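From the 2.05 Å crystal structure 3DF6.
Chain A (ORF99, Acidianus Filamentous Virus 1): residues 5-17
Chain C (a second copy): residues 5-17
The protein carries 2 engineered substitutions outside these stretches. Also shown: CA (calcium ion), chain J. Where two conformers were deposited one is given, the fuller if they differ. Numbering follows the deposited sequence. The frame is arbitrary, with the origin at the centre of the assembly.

Chain A 5-17: EFHKLLIKVVDLF
Chain C (5-17) EFHKLLIKVVDLF

Residues 5-17 of both copies are α-helical throughout, each stretch lying within a longer helix, with phi/psi near -62/-43 and unbroken i to i+4 hydrogen bonds, from Leu9(A) N to Glu5(A) O at 3.0 Å through Phe17(A) N to Val13(A) O at 2.9 Å. The helices cross steeply, in a sense more antiparallel than parallel, their N-to-C directions 125° apart (signed crossing angle -125°) and their axes approaching to 11.3 Å. The register centres on Leu9, whose CA atoms in the two chains lie 7.6 Å apart; the CA of Phe6(A) is 8.0 Å from that of Leu16(C), and the CA of Leu16(A) is 8.3 Å from that of Phe6(C). The contact buries 441 Å² in total and contains no hydrogen bond between the stretches, so shape and apolar packing account for it.

Each Leu9 points its CA-CB bond toward the partner and acts as a knob in a hole formed by Leu9, Lys12, Val13 and Leu16 of the other chain. Both have chi1 t (178°) and chi2 at 141°, off the usual wells. Leu9(A) CD1 approaches Leu9(C) CG at 4.1 Å and Lys12(C) CG at 3.3 Å, while its CD2 lies 3.6 Å from Leu16(C) CD1. Reciprocally, Leu9(C) CD1 is 3.4 Å from Lys12(A) CG and Leu9(C) CD2 is 3.7 Å from Leu16(A) CD1. Lys12 thus contributes its aliphatic stem; chi1 t, chi2 p and chi3, chi4 t carry the ammonium onward from that contact.

Val13 points sideways with chi1 t (164° in A, 166° in C), and the two CG2 atoms, Val13(A) and Val13(C), meet at 4.2 Å. Leu16, m,t in both chains, points toward the partner and meets Phe6. The Phe6 CA-CB bonds run sideways, but chi1 t brings the rings nearer. Chi2 differs, 41° in A and 80° in C: Leu16(C) CD1 approaches Phe6(A) CD1 obliquely at 3.7 Å, whereas Leu16(A) CD2 lies at the ring edge of Phe6(C), 3.7 Å from CD1.

Away from the contact, Lys8 (chi1 m, then t,p,t) folds back one helical turn to Glu5 (m,m). Lys8(A) NZ donates to Glu5(A) OE2 at 3.2 Å within a salt bridge; in C the bridge is long, with Lys8(C) NZ 3.8 Å from Glu5(C) OE1. Asp15(C), chi1 m, binds calcium through OD1 at 2.3 Å. Water 2, also on the ion, donates to Asp15(C) OD2 at 2.7 Å.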

ATOM      1  N   GLU A   5       8.360 -12.932   5.350  1.00 19.88           N
ATOM      2  CA  GLU A   5       7.029 -12.484   5.759  1.00 19.69           C
ATOM      3  C   GLU A   5       6.648 -11.161   5.102  1.00 18.39           C
ATOM      4  O   GLU A   5       5.497 -10.973   4.702  1.00 17.85           O
ATOM      5  CB  GLU A   5       6.927 -12.381   7.281  1.00 20.07           C
ATOM      6  CG  GLU A   5       6.927 -13.744   7.988  1.00 22.77           C
ATOM      7  CD  GLU A   5       5.723 -14.602   7.609  1.00 27.30           C
ATOM      8  OE1 GLU A   5       4.578 -14.115   7.766  1.00 29.69           O
ATOM      9  OE2 GLU A   5       5.917 -15.754   7.155  1.00 28.04           O
ATOM     10  N   PHE A   6       7.621 -10.252   4.997  1.00 17.16           N
ATOM     11  CA  PHE A   6       7.422  -8.966   4.314  1.00 16.06           C
ATOM     12  C   PHE A   6       7.042  -9.217   2.851  1.00 15.59           C
ATOM     13  O   PHE A   6       6.060  -8.665   2.358  1.00 14.83           O
ATOM     14  CB  PHE A   6       8.672  -8.078   4.456  1.00 15.81           C
ATOM     15  CG  PHE A   6       8.614  -6.766   3.667  1.00 16.71           C
ATOM     16  CD1 PHE A   6       7.450  -6.004   3.609  1.00 15.76           C
ATOM     17  CD2 PHE A   6       9.744  -6.304   2.998  1.00 15.76           C
ATOM     18  CE1 PHE A   6       7.423  -4.806   2.897  1.00 17.28           C
ATOM     19  CE2 PHE A   6       9.727  -5.110   2.291  1.00 16.28           C
ATOM     20  CZ  PHE A   6       8.569  -4.366   2.225  1.00 15.46           C
ATOM     21  N   HIS A   7       7.781 -10.088   2.166  1.00 15.52           N
ATOM     22  CA  HIS A   7       7.456 -10.379   0.767  1.00 16.20           C
ATOM     23  C   HIS A   7       6.095 -11.065   0.592  1.00 15.62           C
ATOM     24  O   HIS A   7       5.374 -10.756  -0.346  1.00 14.82           O
ATOM     25  CB  HIS A   7       8.593 -11.118   0.046  1.00 16.26           C
ATOM     26  CG  HIS A   7       9.871 -10.336  -0.012  1.00 17.06           C
ATOM     27  ND1 HIS A   7      11.094 -10.924  -0.263  1.00 17.72           N
ATOM     28  CD2 HIS A   7      10.122  -9.017   0.187  1.00 17.32           C
ATOM     29  CE1 HIS A   7      12.039  -9.999  -0.236  1.00 18.18           C
ATOM     30  NE2 HIS A   7      11.474  -8.832   0.027  1.00 17.25           N
ATOM     31  N   LYS A   8       5.732 -11.948   1.522  1.00 15.93           N
ATOM     32  CA  LYS A   8       4.381 -12.543   1.553  1.00 16.06           C
ATOM     33  C   LYS A   8       3.289 -11.468   1.659  1.00 15.32           C
ATOM     34  O   LYS A   8       2.258 -11.545   0.999  1.00 14.62           O
ATOM     35  CB  LYS A   8       4.242 -13.516   2.724  1.00 16.50           C
ATOM     36  CG  LYS A   8       4.760 -14.927   2.460  1.00 18.63           C
ATOM     37  CD  LYS A   8       4.705 -15.785   3.746  1.00 19.61           C
ATOM     38  CE  LYS A   8       3.293 -15.934   4.336  1.00 23.19           C
ATOM     39  NZ  LYS A   8       3.311 -16.722   5.640  1.00 23.82           N
ATOM     40  N   LEU A   9       3.508 -10.476   2.511  1.00 14.85           N
ATOM     41  CA  LEU A   9       2.577  -9.342   2.577  1.00 14.95           C
ATOM     42  C   LEU A   9       2.464  -8.535   1.254  1.00 15.08           C
ATOM     43  O   LEU A   9       1.374  -8.140   0.860  1.00 15.59           O
ATOM     44  CB  LEU A   9       2.890  -8.451   3.783  1.00 14.10           C
ATOM     45  CG  LEU A   9       1.994  -7.216   3.886  1.00 14.83           C
ATOM     46  CD1 LEU A   9       1.658  -6.976   5.312  1.00 15.91           C
ATOM     47  CD2 LEU A   9       2.673  -5.989   3.233  1.00 14.75           C
ATOM     48  N   LEU A  10       3.572  -8.275   0.570  1.00 15.26           N
ATOM     49  CA  LEU A  10       3.481  -7.517  -0.686  1.00 15.39           C
ATOM     50  C   LEU A  10       2.620  -8.278  -1.688  1.00 15.56           C
ATOM     51  O   LEU A  10       1.782  -7.697  -2.382  1.00 15.40           O
ATOM     52  CB  LEU A  10       4.875  -7.255  -1.273  1.00 14.80           C
ATOM     53  CG  LEU A  10       5.837  -6.459  -0.373  1.00 14.77           C
ATOM     54  CD1 LEU A  10       7.192  -6.409  -1.054  1.00 10.04           C
ATOM     55  CD2 LEU A  10       5.334  -5.061  -0.080  1.00 12.30           C
ATOM     56  N   ILE A  11       2.859  -9.588  -1.764  1.00 15.44           N
ATOM     57  CA  ILE A  11       2.096 -10.494  -2.626  1.00 15.06           C
ATOM     58  C   ILE A  11       0.603 -10.417  -2.293  1.00 15.08           C
ATOM     59  O   ILE A  11      -0.221 -10.261  -3.188  1.00 15.26           O
ATOM     60  CB  ILE A  11       2.642 -11.962  -2.511  1.00 15.33           C
ATOM     61  CG1 ILE A  11       4.053 -12.071  -3.130  1.00 14.42           C
ATOM     62  CG2 ILE A  11       1.672 -12.974  -3.125  1.00 14.72           C
ATOM     63  CD1 ILE A  11       4.816 -13.413  -2.728  1.00 15.19           C
ATOM     64  N   LYS A  12       0.275 -10.496  -1.004  1.00 14.57           N
ATOM     65  CA  LYS A  12      -1.111 -10.372  -0.533  1.00 15.32           C
ATOM     66  C   LYS A  12      -1.748  -8.992  -0.778  1.00 14.34           C
ATOM     67  O   LYS A  12      -2.963  -8.903  -1.021  1.00 12.99           O
ATOM     68  CB  LYS A  12      -1.211 -10.730   0.958  1.00 15.46           C
ATOM     69  CG  LYS A  12      -2.626 -10.709   1.524  1.00 17.86           C
ATOM     70  CD  LYS A  12      -3.543 -11.734   0.823  1.00 23.41           C
ATOM     71  CE  LYS A  12      -4.939 -11.733   1.436  1.00 25.88           C
ATOM     72  NZ  LYS A  12      -5.869 -12.714   0.787  1.00 29.32           N
ATOM     73  N   VAL A  13      -0.946  -7.930  -0.691  1.00 14.48           N
ATOM     74  CA  VAL A  13      -1.434  -6.568  -1.046  1.00 14.39           C
ATOM     75  C   VAL A  13      -1.917  -6.544  -2.509  1.00 14.78           C
ATOM     76  O   VAL A  13      -3.024  -6.064  -2.804  1.00 14.38           O
ATOM     77  CB  VAL A  13      -0.362  -5.460  -0.808  1.00 14.86           C
ATOM     78  CG1 VAL A  13      -0.751  -4.154  -1.547  1.00 12.83           C
ATOM     79  CG2 VAL A  13      -0.168  -5.205   0.701  1.00 13.69           C
ATOM     80  N   VAL A  14      -1.082  -7.051  -3.420  1.00 14.72           N
ATOM     81  CA  VAL A  14      -1.479  -7.187  -4.828  1.00 15.10           C
ATOM     82  C   VAL A  14      -2.763  -8.029  -4.975  1.00 15.13           C
ATOM     83  O   VAL A  14      -3.675  -7.628  -5.692  1.00 14.37           O
ATOM     84  CB  VAL A  14      -0.314  -7.706  -5.704  1.00 15.23           C
ATOM     85  CG1 VAL A  14      -0.768  -7.978  -7.110  1.00 15.18           C
ATOM     86  CG2 VAL A  14       0.839  -6.663  -5.701  1.00 15.15           C
ATOM     87  N   ASP A  15      -2.833  -9.153  -4.251  1.00 16.34           N
ATOM     88  CA  ASP A  15      -4.014 -10.034  -4.241  0.50 16.45           C
ATOM     89  C   ASP A  15      -5.266  -9.265  -3.852  1.00 16.38           C
ATOM     90  O   ASP A  15      -6.306  -9.372  -4.508  1.00 16.44           O
ATOM     91  CB  ASP A  15      -3.839 -11.194  -3.248  0.50 16.62           C
ATOM     92  CG  ASP A  15      -2.900 -12.280  -3.753  0.50 17.91           C
ATOM     93  OD1 ASP A  15      -2.497 -12.237  -4.932  0.50 19.29           O
ATOM     94  OD2 ASP A  15      -2.562 -13.186  -2.954  0.50 17.68           O
ATOM     95  N   LEU A  16      -5.166  -8.492  -2.771  1.00 16.02           N
ATOM     96  CA  LEU A  16      -6.292  -7.690  -2.282  1.00 15.39           C
ATOM     97  C   LEU A  16      -6.665  -6.578  -3.245  1.00 14.64           C
ATOM     98  O   LEU A  16      -7.841  -6.240  -3.384  1.00 13.69           O
ATOM     99  CB  LEU A  16      -5.966  -7.077  -0.922  1.00 15.51           C
ATOM    100  CG  LEU A  16      -5.953  -8.080   0.228  1.00 16.67           C
ATOM    101  CD1 LEU A  16      -5.237  -7.470   1.417  1.00 15.60           C
ATOM    102  CD2 LEU A  16      -7.353  -8.592   0.587  1.00 16.76           C
ATOM    103  N   PHE A  17      -5.657  -6.010  -3.903  1.00 13.84           N
ATOM    104  CA  PHE A  17      -5.892  -5.041  -4.955  1.00 14.62           C
ATOM    105  C   PHE A  17      -6.680  -5.629  -6.148  1.00 15.58           C
ATOM    106  O   PHE A  17      -7.657  -5.024  -6.595  1.00 15.38           O
ATOM    107  CB  PHE A  17      -4.571  -4.360  -5.392  1.00 14.75           C
ATOM    108  CG  PHE A  17      -4.660  -3.696  -6.739  1.00 14.68           C
ATOM    109  CD1 PHE A  17      -5.429  -2.541  -6.910  1.00 11.54           C
ATOM    110  CD2 PHE A  17      -4.012  -4.245  -7.840  1.00 13.17           C
ATOM    111  CE1 PHE A  17      -5.554  -1.942  -8.174  1.00 12.84           C
ATOM    112  CE2 PHE A  17      -4.118  -3.649  -9.093  1.00 13.31           C
ATOM    113  CZ  PHE A  17      -4.882  -2.495  -9.258  1.00 12.47           C
TER
ATOM    114  N   GLU C   5      -8.843 -10.536   8.680  1.00 17.70           N
ATOM    115  CA  GLU C   5      -7.500 -10.742   8.162  1.00 16.43           C
ATOM    116  C   GLU C   5      -7.077  -9.526   7.352  1.00 14.67           C
ATOM    117  O   GLU C   5      -5.919  -9.124   7.394  1.00 13.76           O
ATOM    118  CB  GLU C   5      -7.423 -12.015   7.307  1.00 16.63           C
ATOM    119  CG  GLU C   5      -7.628 -13.315   8.095  1.00 18.71           C
ATOM    120  CD  GLU C   5      -6.615 -13.517   9.226  1.00 21.28           C
ATOM    121  OE1 GLU C   5      -5.498 -12.957   9.155  1.00 21.37           O
ATOM    122  OE2 GLU C   5      -6.940 -14.259  10.185  1.00 24.70           O
ATOM    123  N   PHE C   6      -8.042  -8.947   6.640  1.00 13.22           N
ATOM    124  CA  PHE C   6      -7.839  -7.721   5.873  1.00 12.84           C
ATOM    125  C   PHE C   6      -7.416  -6.560   6.784  1.00 12.78           C
ATOM    126  O   PHE C   6      -6.430  -5.871   6.494  1.00 12.16           O
ATOM    127  CB  PHE C   6      -9.103  -7.404   5.039  1.00 12.77           C
ATOM    128  CG  PHE C   6      -9.023  -6.114   4.262  1.00 13.86           C
ATOM    129  CD1 PHE C   6      -8.336  -6.050   3.051  1.00 11.58           C
ATOM    130  CD2 PHE C   6      -9.636  -4.951   4.741  1.00 13.62           C
ATOM    131  CE1 PHE C   6      -8.263  -4.858   2.329  1.00 13.56           C
ATOM    132  CE2 PHE C   6      -9.580  -3.754   4.006  1.00 11.82           C
ATOM    133  CZ  PHE C   6      -8.874  -3.708   2.819  1.00 12.62           C
ATOM    134  N   HIS C   7      -8.115  -6.378   7.912  1.00 12.19           N
ATOM    135  CA  HIS C   7      -7.765  -5.279   8.817  1.00 12.43           C
ATOM    136  C   HIS C   7      -6.420  -5.511   9.497  1.00 12.36           C
ATOM    137  O   HIS C   7      -5.644  -4.565   9.684  1.00 11.89           O
ATOM    138  CB  HIS C   7      -8.889  -5.014   9.828  1.00 12.69           C
ATOM    139  CG  HIS C   7     -10.184  -4.622   9.182  1.00 12.95           C
ATOM    140  ND1 HIS C   7     -11.397  -4.693   9.830  1.00 13.53           N
ATOM    141  CD2 HIS C   7     -10.453  -4.175   7.932  1.00 11.75           C
ATOM    142  CE1 HIS C   7     -12.356  -4.294   9.011  1.00 14.48           C
ATOM    143  NE2 HIS C   7     -11.810  -3.986   7.848  1.00 13.50           N
ATOM    144  N   LYS C   8      -6.149  -6.763   9.855  1.00 11.83           N
ATOM    145  CA  LYS C   8      -4.826  -7.161  10.345  1.00 13.15           C
ATOM    146  C   LYS C   8      -3.710  -6.825   9.343  1.00 12.50           C
ATOM    147  O   LYS C   8      -2.641  -6.358   9.739  1.00 12.36           O
ATOM    148  CB  LYS C   8      -4.783  -8.663  10.678  1.00 12.82           C
ATOM    149  CG  LYS C   8      -5.194  -8.987  12.094  1.00 15.21           C
ATOM    150  CD  LYS C   8      -5.111 -10.497  12.399  1.00 16.16           C
ATOM    151  CE  LYS C   8      -3.677 -11.053  12.270  1.00 19.32           C
ATOM    152  NZ  LYS C   8      -3.638 -12.532  12.391  1.00 21.65           N
ATOM    153  N   LEU C   9      -3.937  -7.092   8.060  1.00 12.85           N
ATOM    154  CA  LEU C   9      -2.965  -6.702   7.029  1.00 13.53           C
ATOM    155  C   LEU C   9      -2.769  -5.182   6.947  1.00 13.54           C
ATOM    156  O   LEU C   9      -1.632  -4.701   6.856  1.00 13.44           O
ATOM    157  CB  LEU C   9      -3.310  -7.296   5.651  1.00 13.72           C
ATOM    158  CG  LEU C   9      -2.372  -6.902   4.494  1.00 13.32           C
ATOM    159  CD1 LEU C   9      -2.109  -8.070   3.562  1.00 13.91           C
ATOM    160  CD2 LEU C   9      -2.893  -5.673   3.685  1.00 13.66           C
ATOM    161  N   LEU C  10      -3.858  -4.417   7.005  1.00 13.94           N
ATOM    162  CA  LEU C  10      -3.725  -2.956   6.976  1.00 14.26           C
ATOM    163  C   LEU C  10      -2.867  -2.431   8.134  1.00 14.68           C
ATOM    164  O   LEU C  10      -2.050  -1.523   7.941  1.00 14.55           O
ATOM    165  CB  LEU C  10      -5.090  -2.270   7.005  1.00 14.82           C
ATOM    166  CG  LEU C  10      -6.067  -2.567   5.851  1.00 15.26           C
ATOM    167  CD1 LEU C  10      -7.388  -1.812   6.055  1.00 12.73           C
ATOM    168  CD2 LEU C  10      -5.435  -2.229   4.503  1.00 14.15           C
ATOM    169  N   ILE C  11      -3.061  -3.016   9.322  1.00 13.69           N
ATOM    170  CA  ILE C  11      -2.296  -2.651  10.513  1.00 13.82           C
ATOM    171  C   ILE C  11      -0.818  -2.969  10.296  1.00 13.67           C
ATOM    172  O   ILE C  11       0.049  -2.160  10.633  1.00 14.21           O
ATOM    173  CB  ILE C  11      -2.846  -3.364  11.801  1.00 13.23           C
ATOM    174  CG1 ILE C  11      -4.229  -2.819  12.172  1.00 11.97           C
ATOM    175  CG2 ILE C  11      -1.897  -3.181  12.987  1.00 14.23           C
ATOM    176  CD1 ILE C  11      -5.033  -3.762  13.053  1.00 10.85           C
ATOM    177  N   LYS C  12      -0.548  -4.152   9.750  1.00 13.74           N
ATOM    178  CA  LYS C  12       0.792  -4.576   9.381  1.00 13.82           C
ATOM    179  C   LYS C  12       1.476  -3.674   8.336  1.00 13.56           C
ATOM    180  O   LYS C  12       2.687  -3.412   8.437  1.00 12.75           O
ATOM    181  CB  LYS C  12       0.751  -6.017   8.881  1.00 14.37           C
ATOM    182  CG  LYS C  12       2.108  -6.618   8.545  1.00 18.57           C
ATOM    183  CD  LYS C  12       3.063  -6.664   9.753  1.00 25.72           C
ATOM    184  CE  LYS C  12       4.298  -7.497   9.404  1.00 27.79           C
ATOM    185  NZ  LYS C  12       5.278  -7.634  10.522  1.00 31.23           N
ATOM    186  N   VAL C  13       0.718  -3.245   7.323  1.00 12.96           N
ATOM    187  CA  VAL C  13       1.215  -2.275   6.333  1.00 13.23           C
ATOM    188  C   VAL C  13       1.739  -1.047   7.071  1.00 13.24           C
ATOM    189  O   VAL C  13       2.860  -0.589   6.804  1.00 13.56           O
ATOM    190  CB  VAL C  13       0.131  -1.901   5.260  1.00 13.31           C
ATOM    191  CG1 VAL C  13       0.526  -0.641   4.426  1.00 12.98           C
ATOM    192  CG2 VAL C  13      -0.144  -3.094   4.316  1.00 11.82           C
ATOM    193  N   VAL C  14       0.943  -0.530   8.007  1.00 13.05           N
ATOM    194  CA  VAL C  14       1.326   0.667   8.763  1.00 13.64           C
ATOM    195  C   VAL C  14       2.576   0.371   9.612  1.00 14.30           C
ATOM    196  O   VAL C  14       3.534   1.159   9.618  1.00 13.60           O
ATOM    197  CB  VAL C  14       0.114   1.250   9.590  1.00 13.92           C
ATOM    198  CG1 VAL C  14       0.552   2.350  10.562  1.00 14.52           C
ATOM    199  CG2 VAL C  14      -0.944   1.778   8.652  1.00 12.47           C
ATOM    200  N   ASP C  15       2.582  -0.783  10.287  1.00 13.95           N
ATOM    201  CA  ASP C  15       3.768  -1.210  11.020  1.00 14.89           C
ATOM    202  C   ASP C  15       5.038  -1.244  10.152  1.00 13.95           C
ATOM    203  O   ASP C  15       6.085  -0.759  10.575  1.00 13.20           O
ATOM    204  CB  ASP C  15       3.542  -2.578  11.658  1.00 15.01           C
ATOM    205  CG  ASP C  15       2.593  -2.508  12.825  1.00 18.85           C
ATOM    206  OD1 ASP C  15       2.417  -1.399  13.375  1.00 20.87           O
ATOM    207  OD2 ASP C  15       2.017  -3.556  13.190  1.00 24.71           O
ATOM    208  N   LEU C  16       4.924  -1.811   8.951  1.00 12.69           N
ATOM    209  CA  LEU C  16       6.063  -1.964   8.042  1.00 12.49           C
ATOM    210  C   LEU C  16       6.529  -0.600   7.521  1.00 12.02           C
ATOM    211  O   LEU C  16       7.726  -0.371   7.278  1.00 10.89           O
ATOM    212  CB  LEU C  16       5.675  -2.857   6.859  1.00 12.28           C
ATOM    213  CG  LEU C  16       5.594  -4.355   7.132  1.00 13.35           C
ATOM    214  CD1 LEU C  16       4.833  -5.021   5.981  1.00 14.85           C
ATOM    215  CD2 LEU C  16       6.986  -4.972   7.286  1.00 15.23           C
ATOM    216  N   PHE C  17       5.567   0.287   7.336  1.00 11.80           N
ATOM    217  CA  PHE C  17       5.836   1.665   6.980  1.00 13.48           C
ATOM    218  C   PHE C  17       6.615   2.363   8.096  1.00 13.96           C
ATOM    219  O   PHE C  17       7.651   2.991   7.830  1.00 13.70           O
ATOM    220  CB  PHE C  17       4.528   2.413   6.631  1.00 13.66           C
ATOM    221  CG  PHE C  17       4.669   3.915   6.636  1.00 14.05           C
ATOM    222  CD1 PHE C  17       5.427   4.559   5.656  1.00 11.52           C
ATOM    223  CD2 PHE C  17       4.071   4.674   7.641  1.00 12.70           C
ATOM    224  CE1 PHE C  17       5.590   5.950   5.659  1.00 12.53           C
ATOM    225  CE2 PHE C  17       4.212   6.078   7.658  1.00 12.89           C
ATOM    226  CZ  PHE C  17       4.985   6.715   6.675  1.00 12.21           C
TER
HETATM  227 CA    CA J 102       1.031  -0.347  14.860  1.00 37.53          CA
HETATM  228  O   HOH W   1      -0.311  -0.162  12.825  1.00 28.03           O
HETATM  229  O   HOH W   2       0.554  -2.883  15.417  1.00 35.86           O
HETATM  230  O   HOH W   3       1.375   2.101  15.197  1.00 37.45           O
HETATM  231  O   HOH W   4      -0.312  -0.688  16.795  1.00 30.33           O